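Local coordinates for uncharacterized protein (Bacteroides uniformis, PDB 4K61) that is of unknown function but belongs to the DUF2874 family of putative beta-lactamase-inhibitor-like, PepSY-like proteins, at residues 14-19 / 35-40; 54-59 / 85-90. All coordinates share one frame; numbering follows the deposited sequence.

Contact 1: 14-19 / 35-40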
ATOM      1  N   LYS A  14      -4.966  -2.016 -19.782  1.00 28.71           N
ATOM      2  CA  LYS A  14      -3.835  -2.775 -20.309  1.00 30.28           C
ATOM      3  C   LYS A  14      -3.129  -3.667 -19.267  1.00 29.66           C
ATOM      4  O   LYS A  14      -2.794  -4.823 -19.560  1.00 26.47           O
ATOM      5  CB  LYS A  14      -2.852  -1.798 -20.950  1.00 37.24           C
ATOM      6  CG  LYS A  14      -1.652  -2.420 -21.637  1.00 42.99           C
ATOM      7  CD  LYS A  14      -0.928  -1.348 -22.443  1.00 56.36           C
ATOM      8  CE  LYS A  14       0.538  -1.678 -22.650  1.00 66.23           C
ATOM      9  NZ  LYS A  14       0.695  -2.764 -23.655  1.00 71.36           N
HETATM   10  N   MSE A  15      -2.894  -3.148 -18.060  1.00 28.03           N
HETATM   11  CA  MSE A  15      -2.258  -3.919 -16.970  1.00 27.05           C
HETATM   12  C   MSE A  15      -3.188  -5.016 -16.502  1.00 24.58           C
HETATM   13  O   MSE A  15      -2.766  -6.092 -16.182  1.00 23.11           O
HETATM   14  CB  MSE A  15      -1.946  -3.017 -15.758  1.00 28.47           C
HETATM   15  CG  MSE A  15      -0.727  -2.130 -15.937  1.00 35.82           C
HETATM   16 SE   MSE A  15      -0.747  -0.874 -14.392  0.75 37.75          SE
HETATM   17  CE  MSE A  15       0.061  -2.034 -13.065  1.00 36.47           C
ATOM     18  N   TYR A  16      -4.473  -4.705 -16.408  1.00 21.71           N
ATOM     19  CA  TYR A  16      -5.477  -5.585 -15.820  1.00 20.75           C
ATOM     20  C   TYR A  16      -6.721  -5.622 -16.679  1.00 21.00           C
ATOM     21  O   TYR A  16      -7.708  -4.916 -16.421  1.00 21.74           O
ATOM     22  CB  TYR A  16      -5.822  -5.083 -14.417  1.00 21.72           C
ATOM     23  CG  TYR A  16      -4.700  -5.281 -13.437  1.00 22.82           C
ATOM     24  CD1 TYR A  16      -4.348  -6.579 -13.027  1.00 27.49           C
ATOM     25  CD2 TYR A  16      -4.040  -4.210 -12.868  1.00 24.50           C
ATOM     26  CE1 TYR A  16      -3.336  -6.791 -12.117  1.00 31.16           C
ATOM     27  CE2 TYR A  16      -3.001  -4.404 -11.972  1.00 25.18           C
ATOM     28  CZ  TYR A  16      -2.644  -5.684 -11.607  1.00 28.66           C
ATOM     29  OH  TYR A  16      -1.642  -5.916 -10.696  1.00 34.48           O
ATOM     30  N   PRO A  17      -6.728  -6.475 -17.722  1.00 21.00           N
ATOM     31  CA  PRO A  17      -7.886  -6.510 -18.621  1.00 22.12           C
ATOM     32  C   PRO A  17      -9.193  -6.887 -17.973  1.00 24.72           C
ATOM     33  O   PRO A  17     -10.234  -6.567 -18.513  1.00 27.81           O
ATOM     34  CB  PRO A  17      -7.513  -7.577 -19.679  1.00 22.66           C
ATOM     35  CG  PRO A  17      -6.334  -8.282 -19.117  1.00 22.31           C
ATOM     36  CD  PRO A  17      -5.652  -7.358 -18.153  1.00 22.24           C
ATOM     37  N   THR A  18      -9.154  -7.569 -16.833  1.00 23.12           N
ATOM     38  CA  THR A  18     -10.383  -7.930 -16.168  1.00 23.49           C
ATOM     39  C   THR A  18     -10.725  -7.047 -14.969  1.00 24.29           C
ATOM     40  O   THR A  18     -11.683  -7.351 -14.262  1.00 25.68           O
ATOM     41  CB  THR A  18     -10.360  -9.389 -15.714  1.00 25.87           C
ATOM     42  OG1 THR A  18      -9.416  -9.562 -14.658  1.00 25.38           O
ATOM     43  CG2 THR A  18      -9.988 -10.311 -16.903  1.00 34.33           C
ATOM     44  N   ALA A  19      -9.967  -5.983 -14.726  1.00 22.99           N
ATOM     45  CA  ALA A  19     -10.343  -5.050 -13.662  1.00 22.28           C
ATOM     46  C   ALA A  19     -11.656  -4.398 -14.039  1.00 24.85           C
ATOM     47  O   ALA A  19     -11.868  -4.009 -15.192  1.00 24.84           O
ATOM     48  CB  ALA A  19      -9.292  -4.005 -13.454  1.00 24.15           C
ATOM     49  N   PHE A  35      -9.704  -1.137  -7.033  1.00 22.74           N
ATOM     50  CA  PHE A  35     -10.449  -2.221  -7.637  1.00 22.62           C
ATOM     51  C   PHE A  35     -10.069  -3.523  -6.987  1.00 22.60           C
ATOM     52  O   PHE A  35      -9.042  -3.645  -6.325  1.00 22.03           O
ATOM     53  CB  PHE A  35     -10.203  -2.297  -9.160  1.00 21.75           C
ATOM     54  CG  PHE A  35      -8.754  -2.431  -9.540  1.00 19.67           C
ATOM     55  CD1 PHE A  35      -7.952  -1.329  -9.591  1.00 19.44           C
ATOM     56  CD2 PHE A  35      -8.194  -3.655  -9.804  1.00 17.51           C
ATOM     57  CE1 PHE A  35      -6.611  -1.446  -9.932  1.00 20.06           C
ATOM     58  CE2 PHE A  35      -6.857  -3.791 -10.162  1.00 18.42           C
ATOM     59  CZ  PHE A  35      -6.061  -2.681 -10.219  1.00 18.25           C
ATOM     60  N   LEU A  36     -10.920  -4.506  -7.190  1.00 25.57           N
ATOM     61  CA  LEU A  36     -10.661  -5.837  -6.709  1.00 27.32           C
ATOM     62  C   LEU A  36      -9.892  -6.689  -7.704  1.00 26.53           C
ATOM     63  O   LEU A  36     -10.209  -6.694  -8.885  1.00 30.68           O
ATOM     64  CB  LEU A  36     -12.030  -6.467  -6.437  1.00 32.41           C
ATOM     65  CG  LEU A  36     -12.283  -7.031  -5.068  1.00 36.35           C
ATOM     66  CD1 LEU A  36     -11.798  -6.048  -4.008  1.00 34.00           C
ATOM     67  CD2 LEU A  36     -13.770  -7.316  -4.972  1.00 36.60           C
HETATM   68  N   MSE A  37      -8.885  -7.422  -7.230  1.00 23.27           N
HETATM   69  CA  MSE A  37      -8.156  -8.398  -8.037  1.00 26.29           C
HETATM   70  C   MSE A  37      -8.095  -9.686  -7.260  1.00 23.83           C
HETATM   71  O   MSE A  37      -7.420  -9.790  -6.223  1.00 24.54           O
HETATM   72  CB  MSE A  37      -6.822  -7.725  -8.412  1.00 29.89           C
HETATM   73  CG  MSE A  37      -6.047  -8.383  -9.507  1.00 34.94           C
HETATM   74 SE   MSE A  37      -7.141  -8.728 -11.104  0.75 37.28          SE
HETATM   75  CE  MSE A  37      -7.527  -6.946 -11.573  1.00 26.74           C
ATOM     76  N   ASN A  38      -8.784 -10.719  -7.737  1.00 24.56           N
ATOM     77  CA  ASN A  38      -8.829 -11.997  -7.047  1.00 28.67           C
ATOM     78  C   ASN A  38      -9.212 -11.883  -5.592  1.00 29.47           C
ATOM     79  O   ASN A  38      -8.687 -12.591  -4.746  1.00 33.18           O
ATOM     80  CB  ASN A  38      -7.477 -12.722  -7.144  1.00 34.81           C
ATOM     81  CG  ASN A  38      -7.466 -13.789  -8.207  1.00 34.67           C
ATOM     82  OD1 ASN A  38      -8.406 -13.923  -8.983  1.00 29.23           O
ATOM     83  ND2 ASN A  38      -6.412 -14.579  -8.215  1.00 35.66           N
ATOM     84  N   GLY A  39     -10.143 -10.993  -5.282  1.00 28.00           N
ATOM     85  CA  GLY A  39     -10.604 -10.864  -3.931  1.00 30.30           C
ATOM     86  C   GLY A  39      -9.782  -9.980  -3.024  1.00 27.12           C
ATOM     87  O   GLY A  39     -10.123  -9.837  -1.861  1.00 26.62           O
ATOM     88  N   PHE A  40      -8.746  -9.350  -3.556  1.00 22.10           N
ATOM     89  CA  PHE A  40      -7.899  -8.461  -2.783  1.00 20.52           C
ATOM     90  C   PHE A  40      -8.091  -7.056  -3.307  1.00 18.53           C
ATOM     91  O   PHE A  40      -7.980  -6.819  -4.524  1.00 19.42           O
ATOM     92  CB  PHE A  40      -6.427  -8.865  -2.943  1.00 20.88           C
ATOM     93  CG  PHE A  40      -6.078 -10.083  -2.187  1.00 22.18           C
ATOM     94  CD1 PHE A  40      -6.263 -11.348  -2.762  1.00 22.40           C
ATOM     95  CD2 PHE A  40      -5.601  -9.998  -0.904  1.00 22.96           C
ATOM     96  CE1 PHE A  40      -5.949 -12.489  -2.057  1.00 27.72           C
ATOM     97  CE2 PHE A  40      -5.277 -11.148  -0.192  1.00 23.77           C
ATOM     98  CZ  PHE A  40      -5.473 -12.391  -0.763  1.00 27.05           C
TER

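Contact 2: 54-59 / 85-90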
HETATM    1  N   MSE A  54       3.168   3.115  -8.522  1.00 27.38           N
HETATM    2  CA  MSE A  54       3.047   2.297  -7.309  1.00 26.16           C
HETATM    3  C   MSE A  54       1.829   1.426  -7.469  1.00 25.71           C
HETATM    4  O   MSE A  54       0.823   1.832  -8.089  1.00 25.98           O
HETATM    5  CB  MSE A  54       2.915   3.201  -6.068  1.00 26.34           C
HETATM    6  CG  MSE A  54       2.732   2.363  -4.788  1.00 24.17           C
HETATM    7 SE   MSE A  54       3.169   3.495  -3.226  0.75 27.24          SE
HETATM    8  CE  MSE A  54       1.677   4.805  -3.394  1.00 27.98           C
ATOM      9  N   GLN A  55       1.882   0.244  -6.858  1.00 22.59           N
ATOM     10  CA  GLN A  55       0.720  -0.591  -6.675  1.00 20.81           C
ATOM     11  C   GLN A  55       0.712  -1.114  -5.247  1.00 18.44           C
ATOM     12  O   GLN A  55       1.757  -1.410  -4.694  1.00 20.30           O
ATOM     13  CB  GLN A  55       0.759  -1.778  -7.619  1.00 21.99           C
ATOM     14  CG  GLN A  55      -0.347  -2.813  -7.375  1.00 20.97           C
ATOM     15  CD  GLN A  55      -0.304  -3.891  -8.436  1.00 24.80           C
ATOM     16  OE1 GLN A  55      -0.840  -3.723  -9.530  1.00 23.82           O
ATOM     17  NE2 GLN A  55       0.362  -4.987  -8.129  1.00 25.56           N
ATOM     18  N   GLN A  56      -0.468  -1.183  -4.670  1.00 18.96           N
ATOM     19  CA  GLN A  56      -0.639  -1.731  -3.351  1.00 18.19           C
ATOM     20  C   GLN A  56      -1.673  -2.821  -3.378  1.00 18.33           C
ATOM     21  O   GLN A  56      -2.764  -2.673  -3.930  1.00 20.29           O
ATOM     22  CB  GLN A  56      -1.032  -0.647  -2.363  1.00 19.69           C
ATOM     23  CG  GLN A  56       0.084   0.358  -2.113  1.00 19.99           C
ATOM     24  CD  GLN A  56      -0.311   1.454  -1.156  1.00 21.34           C
ATOM     25  OE1 GLN A  56      -1.387   1.452  -0.558  1.00 24.91           O
ATOM     26  NE2 GLN A  56       0.572   2.428  -1.010  1.00 25.29           N
ATOM     27  N   THR A  57      -1.335  -3.928  -2.725  1.00 18.07           N
ATOM     28  CA  THR A  57      -2.308  -4.995  -2.497  1.00 16.49           C
ATOM     29  C   THR A  57      -2.580  -5.095  -1.001  1.00 18.23           C
ATOM     30  O   THR A  57      -1.664  -5.186  -0.174  1.00 16.88           O
ATOM     31  CB  THR A  57      -1.731  -6.325  -3.002  1.00 19.17           C
ATOM     32  OG1 THR A  57      -1.415  -6.192  -4.390  1.00 17.57           O
ATOM     33  CG2 THR A  57      -2.690  -7.465  -2.815  1.00 20.29           C
ATOM     34  N   ASP A  58      -3.855  -5.010  -0.658  1.00 18.05           N
ATOM     35  CA  ASP A  58      -4.286  -5.017   0.727  1.00 20.95           C
ATOM     36  C   ASP A  58      -4.402  -6.446   1.157  1.00 20.06           C
ATOM     37  O   ASP A  58      -5.385  -7.116   0.914  1.00 23.72           O
ATOM     38  CB  ASP A  58      -5.614  -4.287   0.877  1.00 23.81           C
ATOM     39  CG  ASP A  58      -6.042  -4.137   2.323  1.00 31.40           C
ATOM     40  OD1 ASP A  58      -5.363  -4.671   3.214  1.00 30.93           O
ATOM     41  OD2 ASP A  58      -7.075  -3.477   2.571  1.00 34.10           O
ATOM     42  N   TRP A  59      -3.352  -6.910   1.809  1.00 20.48           N
ATOM     43  CA  TRP A  59      -3.286  -8.269   2.276  1.00 20.40           C
ATOM     44  C   TRP A  59      -4.153  -8.508   3.499  1.00 24.77           C
ATOM     45  O   TRP A  59      -4.575  -9.625   3.743  1.00 26.39           O
ATOM     46  CB  TRP A  59      -1.837  -8.624   2.595  1.00 19.88           C
ATOM     47  CG  TRP A  59      -1.022  -9.150   1.438  1.00 19.41           C
ATOM     48  CD1 TRP A  59      -1.479  -9.751   0.285  1.00 20.20           C
ATOM     49  CD2 TRP A  59       0.392  -9.244   1.386  1.00 20.13           C
ATOM     50  NE1 TRP A  59      -0.417 -10.133  -0.504  1.00 20.92           N
ATOM     51  CE2 TRP A  59       0.738  -9.864   0.159  1.00 20.96           C
ATOM     52  CE3 TRP A  59       1.410  -8.892   2.270  1.00 20.42           C
ATOM     53  CZ2 TRP A  59       2.064 -10.101  -0.215  1.00 21.80           C
ATOM     54  CZ3 TRP A  59       2.700  -9.084   1.896  1.00 21.71           C
ATOM     55  CH2 TRP A  59       3.033  -9.709   0.664  1.00 21.94           C
ATOM     56  N   ASN A  85      -3.396  -3.028   9.574  1.00 24.72           N
ATOM     57  CA  ASN A  85      -3.313  -3.072   8.121  1.00 24.77           C
ATOM     58  C   ASN A  85      -2.013  -3.716   7.703  1.00 21.35           C
ATOM     59  O   ASN A  85      -0.991  -3.574   8.385  1.00 19.50           O
ATOM     60  CB  ASN A  85      -3.474  -1.692   7.501  1.00 28.33           C
ATOM     61  CG  ASN A  85      -3.515  -1.720   5.952  1.00 36.36           C
ATOM     62  OD1 ASN A  85      -4.572  -1.800   5.326  1.00 46.60           O
ATOM     63  ND2 ASN A  85      -2.337  -1.653   5.336  1.00 38.00           N
ATOM     64  N   VAL A  86      -2.084  -4.491   6.620  1.00 19.48           N
ATOM     65  CA  VAL A  86      -0.901  -5.104   6.007  1.00 19.37           C
ATOM     66  C   VAL A  86      -1.029  -4.916   4.489  1.00 18.53           C
ATOM     67  O   VAL A  86      -2.033  -5.314   3.903  1.00 18.50           O
ATOM     68  CB  VAL A  86      -0.774  -6.602   6.329  1.00 21.97           C
ATOM     69  CG1 VAL A  86       0.473  -7.173   5.697  1.00 21.65           C
ATOM     70  CG2 VAL A  86      -0.736  -6.787   7.841  1.00 23.94           C
ATOM     71  N   THR A  87      -0.026  -4.269   3.903  1.00 18.15           N
ATOM     72  CA  THR A  87      -0.057  -3.882   2.503  1.00 17.74           C
ATOM     73  C   THR A  87       1.241  -4.312   1.833  1.00 17.39           C
ATOM     74  O   THR A  87       2.344  -4.077   2.350  1.00 18.61           O
ATOM     75  CB  THR A  87      -0.259  -2.365   2.374  1.00 20.55           C
ATOM     76  OG1 THR A  87      -1.461  -2.006   3.046  1.00 23.05           O
ATOM     77  CG2 THR A  87      -0.371  -1.921   0.934  1.00 19.28           C
ATOM     78  N   TRP A  88       1.100  -4.966   0.679  1.00 16.42           N
ATOM     79  CA  TRP A  88       2.208  -5.248  -0.210  1.00 17.51           C
ATOM     80  C   TRP A  88       2.364  -4.150  -1.233  1.00 17.40           C
ATOM     81  O   TRP A  88       1.474  -3.907  -2.044  1.00 16.96           O
ATOM     82  CB  TRP A  88       1.948  -6.595  -0.903  1.00 19.29           C
ATOM     83  CG  TRP A  88       2.955  -7.122  -1.848  1.00 19.04           C
ATOM     84  CD1 TRP A  88       2.735  -7.534  -3.138  1.00 19.26           C
ATOM     85  CD2 TRP A  88       4.326  -7.398  -1.572  1.00 19.23           C
ATOM     86  NE1 TRP A  88       3.881  -8.033  -3.690  1.00 22.31           N
ATOM     87  CE2 TRP A  88       4.885  -7.959  -2.759  1.00 22.55           C
ATOM     88  CE3 TRP A  88       5.142  -7.229  -0.443  1.00 19.07           C
ATOM     89  CZ2 TRP A  88       6.203  -8.353  -2.840  1.00 23.49           C
ATOM     90  CZ3 TRP A  88       6.491  -7.612  -0.545  1.00 22.98           C
ATOM     91  CH2 TRP A  88       6.989  -8.186  -1.730  1.00 25.58           C
ATOM     92  N   VAL A  89       3.476  -3.441  -1.144  1.00 16.97           N
ATOM     93  CA  VAL A  89       3.719  -2.258  -1.948  1.00 19.21           C
ATOM     94  C   VAL A  89       4.764  -2.590  -3.011  1.00 19.18           C
ATOM     95  O   VAL A  89       5.921  -2.973  -2.705  1.00 20.59           O
ATOM     96  CB  VAL A  89       4.238  -1.102  -1.079  1.00 18.93           C
ATOM     97  CG1 VAL A  89       4.370   0.157  -1.915  1.00 19.47           C
ATOM     98  CG2 VAL A  89       3.353  -0.865   0.124  1.00 19.00           C
ATOM     99  N   GLN A  90       4.383  -2.376  -4.264  1.00 19.87           N
ATOM    100  CA  GLN A  90       5.253  -2.655  -5.401  1.00 21.58           C
ATOM    101  C   GLN A  90       5.422  -1.415  -6.282  1.00 23.93           C
ATOM    102  O   GLN A  90       4.576  -0.481  -6.293  1.00 23.47           O
ATOM    103  CB  GLN A  90       4.657  -3.793  -6.229  1.00 22.83           C
ATOM    104  CG  GLN A  90       4.515  -5.125  -5.490  1.00 22.64           C
ATOM    105  CD  GLN A  90       3.798  -6.162  -6.349  1.00 22.98           C
ATOM    106  OE1 GLN A  90       2.574  -6.213  -6.388  1.00 22.13           O
ATOM    107  NE2 GLN A  90       4.559  -6.943  -7.073  1.00 24.75           N
TER
HETATM  108  O   HOH W   1       0.949  -4.930  -4.727  1.00 18.91           O

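Contact 1: 14-19 / 35-40
The phenol oxygen of Tyr16, whose ring lies against Phe35 and Met37, is hydrogen-bonded to OE1 of Gln55 on strand 52-58, so the tip of the ring is tied down beyond the apolar contact. Tyr16 is the first residue past the end of helix 6-15 to leave helical backbone angles. Its CG stands anti to the carbonyl carbon (chi1 -70°), which lays the ring against both partners. Phe35 comes from one side: its CE2 lies over a face of the tyrosine ring, displaced toward the rim, and its CZ is 3.7 Å from Tyr16 CD2. The two rings are inclined at 56°, an oblique pairing.

Met37, a selenomethionine in this crystal, bends at chi2 and chi3 and brings its methyl CE to 3.5 Å from Tyr16 CD1. Its SE lies 4.9 Å from the centroid of the tyrosine ring, 50° off the normal, an oblique Met-aromatic contact. Behind Met37, the type I' turn from Met37 to Phe40 closes the tight hairpin between strands 30-37 and 40-46, with Met37 N bonded to Phe40 O at 2.9 Å and Phe40 N to Met37 O at 3.0 Å.

On the other segment, the chain folds back through a type I turn, held by Ala19 N to Tyr16 O at 3.0 Å. That turn delivers the methyl of Ala19 to Phe35, with Ala19 CB 3.8 Å from Phe35 CD2, in an off-centre CH-pi contact; the same methyl also rests 3.9 Å from Met37 CE. Phe35 also touches Val22 in the preceding loop and Thr42 and Val44 on strand 40-46.

Contact 2: 54-59 / 85-90
Gln55 and Gln90 form a hydrogen-bonded antiparallel pair, as do Thr57 and Trp88, each with both backbone bonds; the non-hydrogen-bonded pairs are Gln56 with Val89 and Asp58 with Thr87. A weak, bent bond from Trp59 N to Val86 O follows just past the end of strand 52-58.

Polar side chains add to this on the face bearing Gln55, Thr57, Trp88 and Gln90. Gln55 NE2 donates a bent bond (135°) to Gln90 OE1 at 3.1 Å, from above the acceptor's carbonyl plane, while Tyr16 OH holds OE1 of the same Gln55 amide. One water accepts from Thr57 OG1 at 2.7 Å and donates to Gln90 OE1 and Trp88 O.

Among the aromatics, Trp88, with CG anti to the backbone N (chi1 -179°), runs alongside Trp59. The indole planes are 13° apart and meet at their rims, Trp59 CH2 lying over Trp88 at 3.4 Å from its CE3, and Trp88 CB sits over the six-membered ring of Trp59, 3.5 Å from its centroid, a CH-pi contact. Val86 CG1 meets the edge of the Trp59 indole, 3.9 Å from Trp59 CE3.

On the opposite face, at the Gln55–Gln90 end, Met54 SE touches Val89 CG1 at 3.8 Å. Gln56 lies beside Val89, and Gln56 NE2 hydrogen-bonds to Leu134 O.

The chemistry implies a two-sided join: amides, a shared water and indoles knit one face, while Phe139 of helix 136-139 packs on Met54, Gln56 and Val89 of the other.

Overall arrangement
The two contacts come in series along the chain, contact 1 closing before contact 2 opens, and their centres lie about 14 Å apart. Both reach the same antiparallel sheet, whose strands follow one another in sequence order. Contact 1 lies nearer the chain surface, where the end of helix 6-15 and the turn after it meet strand 30-37; contact 2 joins strands 52-58 and 82-90 at mid-sheet, its centre about 3 Å from the centre of the chain. Strand 40-46 lies between them. Residues at and just after the end of helix 6-15 reach Gln55 of strand 52-58 directly, and Phe40 adds a second bridge, its CB 4.0 Å from Thr57 CG2.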